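Local atomic coordinates of protein A52 (Vaccinia virus, PDB entry 2VVW), a protein that suppresses innate immune signalling from host toll-like receptors as a Bcl-2-like viral protein that binds host TRAF6 and IRAK2 and inhibits NF-kappa-B activation. Residues A[10-15]-A[42-47]; A[79-84]-A[126-131]; A[49-54]-A[98-103]. All blocks are in the same frame, centred on the assembly; numbering follows the deposited sequence. Where two conformers were deposited one is given.

Contact 1: A[10-15]-A[42-47]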
loop_
_atom_site.group_PDB
_atom_site.type_symbol
_atom_site.label_atom_id
_atom_site.label_comp_id
_atom_site.label_asym_id
_atom_site.label_seq_id
_atom_site.Cartn_x
_atom_site.Cartn_y
_atom_site.Cartn_z
ATOM N N LEU A 10 10.299 -2.690 0.611
ATOM C CA LEU A 10 10.436 -3.234 -0.746
ATOM C C LEU A 10 11.868 -3.644 -1.078
ATOM O O LEU A 10 12.102 -4.758 -1.559
ATOM C CB LEU A 10 9.950 -2.229 -1.776
ATOM C CG LEU A 10 9.915 -2.682 -3.238
ATOM C CD1 LEU A 10 9.219 -4.026 -3.421
ATOM C CD2 LEU A 10 9.247 -1.602 -4.057
ATOM N N GLU A 11 12.816 -2.755 -0.797
ATOM C CA GLU A 11 14.234 -3.009 -1.088
ATOM C C GLU A 11 15.093 -3.176 0.183
ATOM O O GLU A 11 16.309 -3.100 0.134
ATOM C CB GLU A 11 14.769 -1.886 -1.966
ATOM C CG GLU A 11 14.068 -1.802 -3.309
ATOM C CD GLU A 11 14.475 -0.590 -4.139
ATOM O OE1 GLU A 11 15.034 0.374 -3.582
ATOM O OE2 GLU A 11 14.225 -0.600 -5.360
ATOM N N TYR A 12 14.444 -3.449 1.310
ATOM C CA TYR A 12 15.105 -3.531 2.595
ATOM C C TYR A 12 15.821 -4.881 2.701
ATOM O O TYR A 12 15.259 -5.918 2.355
ATOM C CB TYR A 12 14.044 -3.380 3.671
ATOM C CG TYR A 12 14.493 -3.103 5.093
ATOM C CD1 TYR A 12 14.833 -1.819 5.504
ATOM C CD2 TYR A 12 14.476 -4.105 6.046
ATOM C CE1 TYR A 12 15.189 -1.549 6.832
ATOM C CE2 TYR A 12 14.829 -3.847 7.385
ATOM C CZ TYR A 12 15.172 -2.575 7.762
ATOM O OH TYR A 12 15.508 -2.335 9.067
ATOM N N ASP A 13 17.059 -4.856 3.189
ATOM C CA ASP A 13 17.901 -6.058 3.230
ATOM C C ASP A 13 18.028 -6.674 4.618
ATOM O O ASP A 13 18.628 -7.741 4.749
ATOM C CB ASP A 13 19.303 -5.737 2.712
ATOM C CG ASP A 13 19.348 -5.518 1.217
ATOM O OD1 ASP A 13 18.510 -6.085 0.486
ATOM O OD2 ASP A 13 20.253 -4.797 0.766
ATOM N N ASP A 14 17.477 -6.021 5.645
ATOM C CA ASP A 14 17.657 -6.540 7.012
ATOM C C ASP A 14 16.335 -6.915 7.673
ATOM O O ASP A 14 15.293 -6.932 7.039
ATOM C CB ASP A 14 18.418 -5.543 7.881
ATOM C CG ASP A 14 19.459 -6.217 8.792
ATOM O OD1 ASP A 14 19.240 -7.343 9.322
ATOM O OD2 ASP A 14 20.509 -5.593 8.968
ATOM N N LEU A 15 16.415 -7.288 8.941
ATOM C CA LEU A 15 15.257 -7.602 9.735
ATOM C C LEU A 15 15.697 -7.374 11.182
ATOM O O LEU A 15 16.302 -8.234 11.812
ATOM C CB LEU A 15 14.795 -9.042 9.462
ATOM C CG LEU A 15 13.515 -9.485 10.178
ATOM C CD1 LEU A 15 12.511 -8.410 10.063
ATOM C CD2 LEU A 15 12.967 -10.801 9.637
ATOM N N GLY A 42 14.347 -6.426 -1.989
ATOM C CA GLY A 42 15.505 -6.588 -1.114
ATOM C C GLY A 42 15.632 -8.022 -0.644
ATOM O O GLY A 42 14.854 -8.899 -1.053
ATOM N N ARG A 43 16.619 -8.271 0.213
ATOM C CA ARG A 43 16.847 -9.606 0.744
ATOM C C ARG A 43 15.688 -10.063 1.627
ATOM O O ARG A 43 15.366 -11.251 1.681
ATOM C CB ARG A 43 18.155 -9.651 1.530
ATOM C CG ARG A 43 19.369 -9.523 0.635
ATOM C CD ARG A 43 20.623 -10.058 1.284
ATOM N NE ARG A 43 21.469 -8.999 1.816
ATOM C CZ ARG A 43 22.226 -8.187 1.075
ATOM N NH1 ARG A 43 22.238 -8.286 -0.255
ATOM N NH2 ARG A 43 22.966 -7.254 1.671
ATOM N N LEU A 44 15.053 -9.129 2.316
ATOM C CA LEU A 44 13.961 -9.501 3.214
ATOM C C LEU A 44 12.774 -10.105 2.452
ATOM O O LEU A 44 12.351 -11.216 2.739
ATOM C CB LEU A 44 13.514 -8.301 4.044
ATOM C CG LEU A 44 12.276 -8.521 4.914
ATOM C CD1 LEU A 44 12.487 -9.695 5.858
ATOM C CD2 LEU A 44 11.932 -7.228 5.671
ATOM N N PHE A 45 12.216 -9.355 1.512
ATOM C CA PHE A 45 11.147 -9.858 0.641
ATOM C C PHE A 45 11.590 -11.092 -0.149
ATOM O O PHE A 45 10.801 -12.004 -0.342
ATOM C CB PHE A 45 10.674 -8.772 -0.354
ATOM C CG PHE A 45 9.712 -7.745 0.241
ATOM C CD1 PHE A 45 9.501 -7.648 1.601
ATOM C CD2 PHE A 45 9.045 -6.862 -0.592
ATOM C CE1 PHE A 45 8.631 -6.697 2.109
ATOM C CE2 PHE A 45 8.164 -5.922 -0.094
ATOM C CZ PHE A 45 7.973 -5.830 1.260
ATOM N N ASN A 46 12.838 -11.118 -0.605
ATOM C CA ASN A 46 13.327 -12.307 -1.323
ATOM C C ASN A 46 13.299 -13.594 -0.458
ATOM O O ASN A 46 13.061 -14.690 -0.977
ATOM C CB ASN A 46 14.710 -12.063 -1.945
ATOM C CG ASN A 46 14.640 -11.320 -3.285
ATOM O OD1 ASN A 46 13.627 -11.356 -3.998
ATOM N ND2 ASN A 46 15.728 -10.651 -3.634
ATOM N N GLU A 47 13.502 -13.464 0.852
ATOM C CA GLU A 47 13.345 -14.612 1.758
ATOM C C GLU A 47 11.883 -15.009 1.925
ATOM O O GLU A 47 11.549 -16.207 1.921
ATOM C CB GLU A 47 13.949 -14.333 3.142
ATOM C CG GLU A 47 15.455 -14.321 3.159
ATOM C CD GLU A 47 16.066 -15.628 2.662
ATOM O OE1 GLU A 47 15.599 -16.702 3.092
ATOM O OE2 GLU A 47 17.011 -15.577 1.848
HETATM O O HOH W 1 12.914 -6.584 0.776
#
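Asp13 and Arg43 lie flat against each other where the N-terminal loop 10-15 meets the start of helix 43-49. The carboxylate and guanidinium planes are only 15° apart, and Asp13 CG sits 3.9 Å above the Arg43 guanidinium plane, over its centre. No guanidinium N-H points at the acid, so the long salt bridge between Asp13 OD2 and Arg43 NH2, 3.8 Å, rests on charge alone. The directed bond of this carboxylate goes elsewhere: Asp13 OD1 turns its anti lone pair to Arg43 N, at 2.9 Å and nearly straight (163°).

Two backbone bonds run beside it. Gly42 N donates to Leu10 O at 2.8 Å, in the carbonyl plane, and Leu44 N to Tyr12 O at 3.2 Å. A water joins the two segments, donating to Tyr12 O and accepting from Phe45 N. Gly42, at the N-cap position and without a side chain, lies close under the loop backbone, its CA 3.5 Å from Tyr12 O.

Apolar groups close the inner side. Leu44, with CG anti to its backbone N, runs alongside Tyr12, CD2 to CD2, while its other methyl, CD1, meets Leu15 CD2 with the two leucines at about a right angle. Leu10 likewise crosses Phe45, its CD1 4.0 Å from Phe45 CE2; Tyr31 of helix 21-35 touches both residues. The first-turn amides that follow the N-cap Gly42 are thus met by a carboxylate and a carbonyl of the N-terminal loop and by a water, at a helix N terminus within a Bcl-2-like fold.

Contact 2: A[79-84]-A[126-131]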
loop_
_atom_site.group_PDB
_atom_site.type_symbol
_atom_site.label_atom_id
_atom_site.label_comp_id
_atom_site.label_asym_id
_atom_site.label_seq_id
_atom_site.Cartn_x
_atom_site.Cartn_y
_atom_site.Cartn_z
ATOM N N ASN A 79 -14.384 -17.152 -0.491
ATOM C CA ASN A 79 -13.974 -18.568 -0.650
ATOM C C ASN A 79 -12.550 -18.824 -0.118
ATOM O O ASN A 79 -12.274 -19.847 0.513
ATOM C CB ASN A 79 -14.045 -18.990 -2.131
ATOM C CG ASN A 79 -15.461 -19.029 -2.671
ATOM O OD1 ASN A 79 -16.435 -18.934 -1.920
ATOM N ND2 ASN A 79 -15.583 -19.171 -3.990
ATOM N N PHE A 80 -11.640 -17.886 -0.384
ATOM C CA PHE A 80 -10.293 -17.965 0.157
ATOM C C PHE A 80 -10.284 -17.947 1.690
ATOM O O PHE A 80 -9.611 -18.753 2.317
ATOM C CB PHE A 80 -9.458 -16.815 -0.372
ATOM C CG PHE A 80 -8.074 -16.745 0.217
ATOM C CD1 PHE A 80 -7.161 -17.748 -0.015
ATOM C CD2 PHE A 80 -7.694 -15.666 1.001
ATOM C CE1 PHE A 80 -5.874 -17.674 0.523
ATOM C CE2 PHE A 80 -6.421 -15.596 1.540
ATOM C CZ PHE A 80 -5.517 -16.592 1.291
ATOM N N ILE A 81 -11.031 -17.021 2.281
ATOM C CA ILE A 81 -11.103 -16.922 3.749
ATOM C C ILE A 81 -11.715 -18.213 4.337
ATOM O O ILE A 81 -11.230 -18.737 5.363
ATOM C CB ILE A 81 -11.884 -15.656 4.184
ATOM C CG1 ILE A 81 -11.118 -14.364 3.800
ATOM C CG2 ILE A 81 -12.192 -15.650 5.690
ATOM C CD1 ILE A 81 -9.752 -14.177 4.521
ATOM N N ASP A 82 -12.775 -18.725 3.703
ATOM C CA ASP A 82 -13.414 -19.969 4.150
ATOM C C ASP A 82 -12.364 -21.088 4.172
ATOM O O ASP A 82 -12.260 -21.836 5.141
ATOM C CB ASP A 82 -14.623 -20.306 3.261
ATOM C CG ASP A 82 -15.287 -21.626 3.625
ATOM O OD1 ASP A 82 -14.761 -22.666 3.200
ATOM O OD2 ASP A 82 -16.338 -21.632 4.312
ATOM N N TYR A 83 -11.560 -21.148 3.108
ATOM C CA TYR A 83 -10.482 -22.141 2.969
ATOM C C TYR A 83 -9.406 -22.076 4.055
ATOM O O TYR A 83 -8.952 -23.110 4.571
ATOM C CB TYR A 83 -9.848 -21.993 1.574
ATOM C CG TYR A 83 -8.663 -22.890 1.330
ATOM C CD1 TYR A 83 -8.838 -24.217 0.951
ATOM C CD2 TYR A 83 -7.354 -22.405 1.458
ATOM C CE1 TYR A 83 -7.738 -25.061 0.737
ATOM C CE2 TYR A 83 -6.253 -23.243 1.246
ATOM C CZ TYR A 83 -6.453 -24.564 0.883
ATOM O OH TYR A 83 -5.371 -25.399 0.663
ATOM N N ILE A 84 -8.998 -20.860 4.394
ATOM C CA ILE A 84 -8.071 -20.611 5.484
ATOM C C ILE A 84 -8.643 -21.146 6.803
ATOM O O ILE A 84 -7.933 -21.769 7.588
ATOM C CB ILE A 84 -7.754 -19.086 5.613
ATOM C CG1 ILE A 84 -6.957 -18.585 4.404
ATOM C CG2 ILE A 84 -7.035 -18.775 6.929
ATOM C CD1 ILE A 84 -5.757 -19.447 4.012
ATOM N N LEU A 126 -4.281 -9.956 4.426
ATOM C CA LEU A 126 -4.060 -9.485 5.792
ATOM C C LEU A 126 -5.095 -10.073 6.715
ATOM O O LEU A 126 -4.768 -10.456 7.854
ATOM C CB LEU A 126 -4.103 -7.953 5.903
ATOM C CG LEU A 126 -3.358 -7.136 4.840
ATOM C CD1 LEU A 126 -3.572 -5.614 5.034
ATOM C CD2 LEU A 126 -1.904 -7.503 4.840
ATOM N N ARG A 127 -6.352 -10.123 6.260
ATOM C CA ARG A 127 -7.421 -10.707 7.086
ATOM C C ARG A 127 -7.079 -12.167 7.375
ATOM O O ARG A 127 -7.224 -12.630 8.481
ATOM C CB ARG A 127 -8.789 -10.593 6.388
ATOM C CG ARG A 127 -9.982 -10.907 7.287
ATOM C CD ARG A 127 -11.330 -10.816 6.563
ATOM N NE ARG A 127 -11.561 -9.549 5.866
ATOM C CZ ARG A 127 -12.727 -9.197 5.314
ATOM N NH1 ARG A 127 -13.782 -10.002 5.383
ATOM N NH2 ARG A 127 -12.848 -8.028 4.691
ATOM N N ALA A 128 -6.611 -12.879 6.362
ATOM C CA ALA A 128 -6.247 -14.291 6.519
ATOM C C ALA A 128 -5.128 -14.479 7.552
ATOM O O ALA A 128 -5.224 -15.352 8.416
ATOM C CB ALA A 128 -5.816 -14.874 5.156
ATOM N N ILE A 129 -4.074 -13.657 7.448
ATOM C CA ILE A 129 -2.915 -13.705 8.372
ATOM C C ILE A 129 -3.358 -13.496 9.798
ATOM O O ILE A 129 -2.945 -14.227 10.694
ATOM C CB ILE A 129 -1.821 -12.625 8.021
ATOM C CG1 ILE A 129 -1.136 -12.941 6.692
ATOM C CG2 ILE A 129 -0.774 -12.499 9.131
ATOM C CD1 ILE A 129 -0.446 -14.253 6.617
ATOM N N LYS A 130 -4.228 -12.515 10.010
ATOM C CA LYS A 130 -4.757 -12.250 11.353
ATOM C C LYS A 130 -5.577 -13.421 11.922
ATOM O O LYS A 130 -5.571 -13.644 13.133
ATOM C CB LYS A 130 -5.602 -10.974 11.350
ATOM C CG LYS A 130 -4.803 -9.665 11.290
ATOM C CD LYS A 130 -5.717 -8.495 10.873
ATOM C CE LYS A 130 -5.128 -7.117 11.217
ATOM N NZ LYS A 130 -5.822 -5.976 10.489
ATOM N N LEU A 131 -6.283 -14.164 11.063
ATOM C CA LEU A 131 -7.058 -15.345 11.506
ATOM C C LEU A 131 -6.156 -16.516 11.874
ATOM O O LEU A 131 -6.478 -17.316 12.752
ATOM C CB LEU A 131 -8.012 -15.852 10.404
ATOM C CG LEU A 131 -9.357 -15.176 10.156
ATOM C CD1 LEU A 131 -9.976 -15.786 8.901
ATOM C CD2 LEU A 131 -10.285 -15.325 11.363
#
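Helices 76-90 and 123-132 run nearly parallel in the Bcl-2-like helical bundle, their short segments crossing at -15° with the axes 10.1 Å apart at closest approach. No hydrogen bond spans them, and the contact is largely apolar.

Its tight part is centred on Ala128, whose single methyl is met by three side chains of segment 79-84. Phe80, with CG anti to its backbone N (chi1 175°), swings its ring across so that CE2 comes to 3.7 Å from Ala128 CB, the shortest approach between the segments. Ile84 brings its CG1 to the same methyl, and this CG1 also lies 4.0 Å above the plane of the Phe80 ring, offset toward the rim, so that ring, isoleucine and alanine pack as one group. Ile81 arrives from the preceding turn with its CD1 against the backbone N and CB of Ala128. Behind this patch stands helix 96-115, with Val109 on Phe80, Leu105 on Ile84 and Met102 on Ala128.

Toward solvent the packing thins. Arg127 offers only its CB to Ile81 CD1, at 4.2 Å; its chain then bends at chi3, with no acceptor for its guanidinium in segment 79-84, and the residue packs on Ile5 of the second subunit. Leu131, largely exposed, crosses Ile81 at about a right angle. Ile81 therefore takes part on both sides: CD1 lies against Ala128 and also reaches Arg127, while its CG2, anti to the backbone N, meets Leu131 CD1 at 3.9 Å.

Contact 3: A[49-54]-A[98-103]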
loop_
_atom_site.group_PDB
_atom_site.type_symbol
_atom_site.label_atom_id
_atom_site.label_comp_id
_atom_site.label_asym_id
_atom_site.label_seq_id
_atom_site.Cartn_x
_atom_site.Cartn_y
_atom_site.Cartn_z
ATOM N N LYS A 49 9.561 -14.552 -0.180
ATOM C CA LYS A 49 9.174 -15.148 -1.459
ATOM C C LYS A 49 9.469 -16.655 -1.519
ATOM O O LYS A 49 8.751 -17.417 -2.172
ATOM C CB LYS A 49 9.869 -14.400 -2.597
ATOM C CG LYS A 49 9.497 -14.907 -3.979
ATOM C CD LYS A 49 9.680 -13.859 -5.088
ATOM C CE LYS A 49 11.120 -13.638 -5.473
ATOM N NZ LYS A 49 11.239 -13.223 -6.915
ATOM N N LYS A 50 10.508 -17.094 -0.815
ATOM C CA LYS A 50 10.814 -18.512 -0.738
ATOM C C LYS A 50 9.699 -19.321 -0.056
ATOM O O LYS A 50 9.633 -20.530 -0.243
ATOM C CB LYS A 50 12.172 -18.739 -0.057
ATOM C CG LYS A 50 13.332 -18.146 -0.820
ATOM C CD LYS A 50 14.649 -18.445 -0.139
ATOM C CE LYS A 50 15.799 -17.722 -0.828
ATOM N NZ LYS A 50 17.090 -17.978 -0.139
ATOM N N PHE A 51 8.831 -18.669 0.725
ATOM C CA PHE A 51 7.694 -19.338 1.359
ATOM C C PHE A 51 6.703 -19.948 0.364
ATOM O O PHE A 51 5.866 -20.762 0.755
ATOM C CB PHE A 51 6.902 -18.393 2.280
ATOM C CG PHE A 51 7.665 -17.882 3.489
ATOM C CD1 PHE A 51 8.972 -18.256 3.760
ATOM C CD2 PHE A 51 7.033 -17.013 4.367
ATOM C CE1 PHE A 51 9.632 -17.774 4.881
ATOM C CE2 PHE A 51 7.683 -16.534 5.506
ATOM C CZ PHE A 51 8.985 -16.919 5.762
ATOM N N ASP A 52 6.787 -19.551 -0.907
ATOM C CA ASP A 52 5.917 -20.091 -1.952
ATOM C C ASP A 52 6.107 -21.594 -2.132
ATOM O O ASP A 52 5.153 -22.302 -2.398
ATOM C CB ASP A 52 6.165 -19.384 -3.293
ATOM C CG ASP A 52 5.757 -17.905 -3.281
ATOM O OD1 ASP A 52 5.292 -17.362 -2.248
ATOM O OD2 ASP A 52 5.923 -17.287 -4.341
ATOM N N ASN A 53 7.341 -22.066 -2.017
ATOM C CA ASN A 53 7.645 -23.496 -2.087
ATOM C C ASN A 53 6.929 -24.275 -0.994
ATOM O O ASN A 53 6.352 -25.326 -1.261
ATOM C CB ASN A 53 9.155 -23.749 -1.949
ATOM C CG ASN A 53 9.982 -22.985 -2.969
ATOM O OD1 ASN A 53 11.007 -22.383 -2.626
ATOM N ND2 ASN A 53 9.543 -22.996 -4.224
ATOM N N ASP A 54 6.981 -23.760 0.234
ATOM C CA ASP A 54 6.302 -24.379 1.376
ATOM C C ASP A 54 4.799 -24.517 1.124
ATOM O O ASP A 54 4.200 -25.555 1.418
ATOM C CB ASP A 54 6.520 -23.560 2.658
ATOM C CG ASP A 54 7.989 -23.390 3.009
ATOM O OD1 ASP A 54 8.394 -23.796 4.118
ATOM O OD2 ASP A 54 8.739 -22.849 2.168
ATOM N N ASP A 98 3.540 -24.286 9.417
ATOM C CA ASP A 98 2.183 -24.112 8.874
ATOM C C ASP A 98 1.914 -22.639 8.546
ATOM O O ASP A 98 1.375 -22.306 7.486
ATOM C CB ASP A 98 1.124 -24.611 9.863
ATOM C CG ASP A 98 1.209 -26.100 10.109
ATOM O OD1 ASP A 98 1.356 -26.862 9.125
ATOM O OD2 ASP A 98 1.113 -26.499 11.286
ATOM N N CYS A 99 2.285 -21.752 9.461
ATOM C CA CYS A 99 2.110 -20.331 9.234
ATOM C C CYS A 99 2.988 -19.805 8.088
ATOM O O CYS A 99 2.565 -18.944 7.345
ATOM C CB CYS A 99 2.407 -19.558 10.494
ATOM S SG CYS A 99 1.384 -20.003 11.883
ATOM N N ILE A 100 4.215 -20.292 7.970
ATOM C CA ILE A 100 5.068 -19.941 6.839
ATOM C C ILE A 100 4.422 -20.376 5.512
ATOM O O ILE A 100 4.359 -19.607 4.549
ATOM C CB ILE A 100 6.467 -20.570 6.997
ATOM C CG1 ILE A 100 7.242 -19.835 8.109
ATOM C CG2 ILE A 100 7.223 -20.556 5.676
ATOM C CD1 ILE A 100 8.529 -20.537 8.586
ATOM N N SER A 101 3.937 -21.611 5.448
ATOM C CA SER A 101 3.287 -22.104 4.217
ATOM C C SER A 101 2.068 -21.244 3.882
ATOM O O SER A 101 1.777 -20.950 2.725
ATOM C CB SER A 101 2.833 -23.561 4.362
ATOM O OG SER A 101 3.918 -24.463 4.497
ATOM N N MET A 102 1.344 -20.852 4.916
ATOM C CA MET A 102 0.162 -20.040 4.742
ATOM C C MET A 102 0.503 -18.658 4.179
ATOM O O MET A 102 -0.239 -18.131 3.349
ATOM C CB MET A 102 -0.578 -19.956 6.065
ATOM C CG MET A 102 -1.873 -19.237 5.982
ATOM S SD MET A 102 -1.606 -17.522 6.443
ATOM C CE MET A 102 -3.219 -16.861 5.976
ATOM N N ILE A 103 1.637 -18.087 4.587
ATOM C CA ILE A 103 2.074 -16.806 4.038
ATOM C C ILE A 103 2.371 -16.992 2.551
ATOM O O ILE A 103 1.949 -16.190 1.719
ATOM C CB ILE A 103 3.304 -16.246 4.781
ATOM C CG1 ILE A 103 2.903 -15.677 6.144
ATOM C CG2 ILE A 103 3.987 -15.149 3.982
ATOM C CD1 ILE A 103 4.111 -15.473 7.100
#
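Phe51 is the first residue of segment 49-54 to meet helix 96-115, and it carries most of the apolar contact. Its CG lies anti to the carbonyl carbon (chi1 -65°), which lays one ring face over Ile100: the CG2 methyl sits 3.5 Å from the Phe51 ring centroid, 15° off the normal, a well-centred CH-pi contact. Ile103, one turn further along, approaches the same ring differently, its CG2 in the ring plane at the edge, 3.6 Å from Phe51 CD2. Two branched side chains thus hold the ring, one over a face and one at its rim.

Asp52 turns its CB away, and its OD2 forms a salt bridge with Arg32. Asp54 faces the helix again, and here the backbones come closest, 4.7 Å between Asp54 CA and Ser101 CA. Ser101 OG packs 3.3 Å from Asp54 CB, while its hydrogen-bond partners lie outside the two segments, at Gln58 OE1 and at Tyr97 O in its own helix. Asp54 OD1 rests near Ile100 CG2.

Segment 49-54 is thereby seated on helix 96-115 inside the Bcl-2-like bundle, with Leu145 and Arg148 of helix 135-153 also against Phe51 and Leu25 and Phe29 of helix 21-35 against Ile103.

From the N terminus, contact 1 comes first: it brings the leading loop back to the start of helix 43-49, closing a loop that contains helix 21-35. The chain passes almost directly into contact 3, which joins helix 51-59 to helix 96-115. Contact 2 opens within that span, at helix 76-90, and closes beyond it at helix 123-132, so contacts 2 and 3 cross. They also touch: Met102, on the far side of helix 96-115 from Phe51, packs its CE 3.4 Å from Ala128 CB. Contacts 1 and 2, with centres about 25 Å apart, lie on opposite sides of the chain's centre.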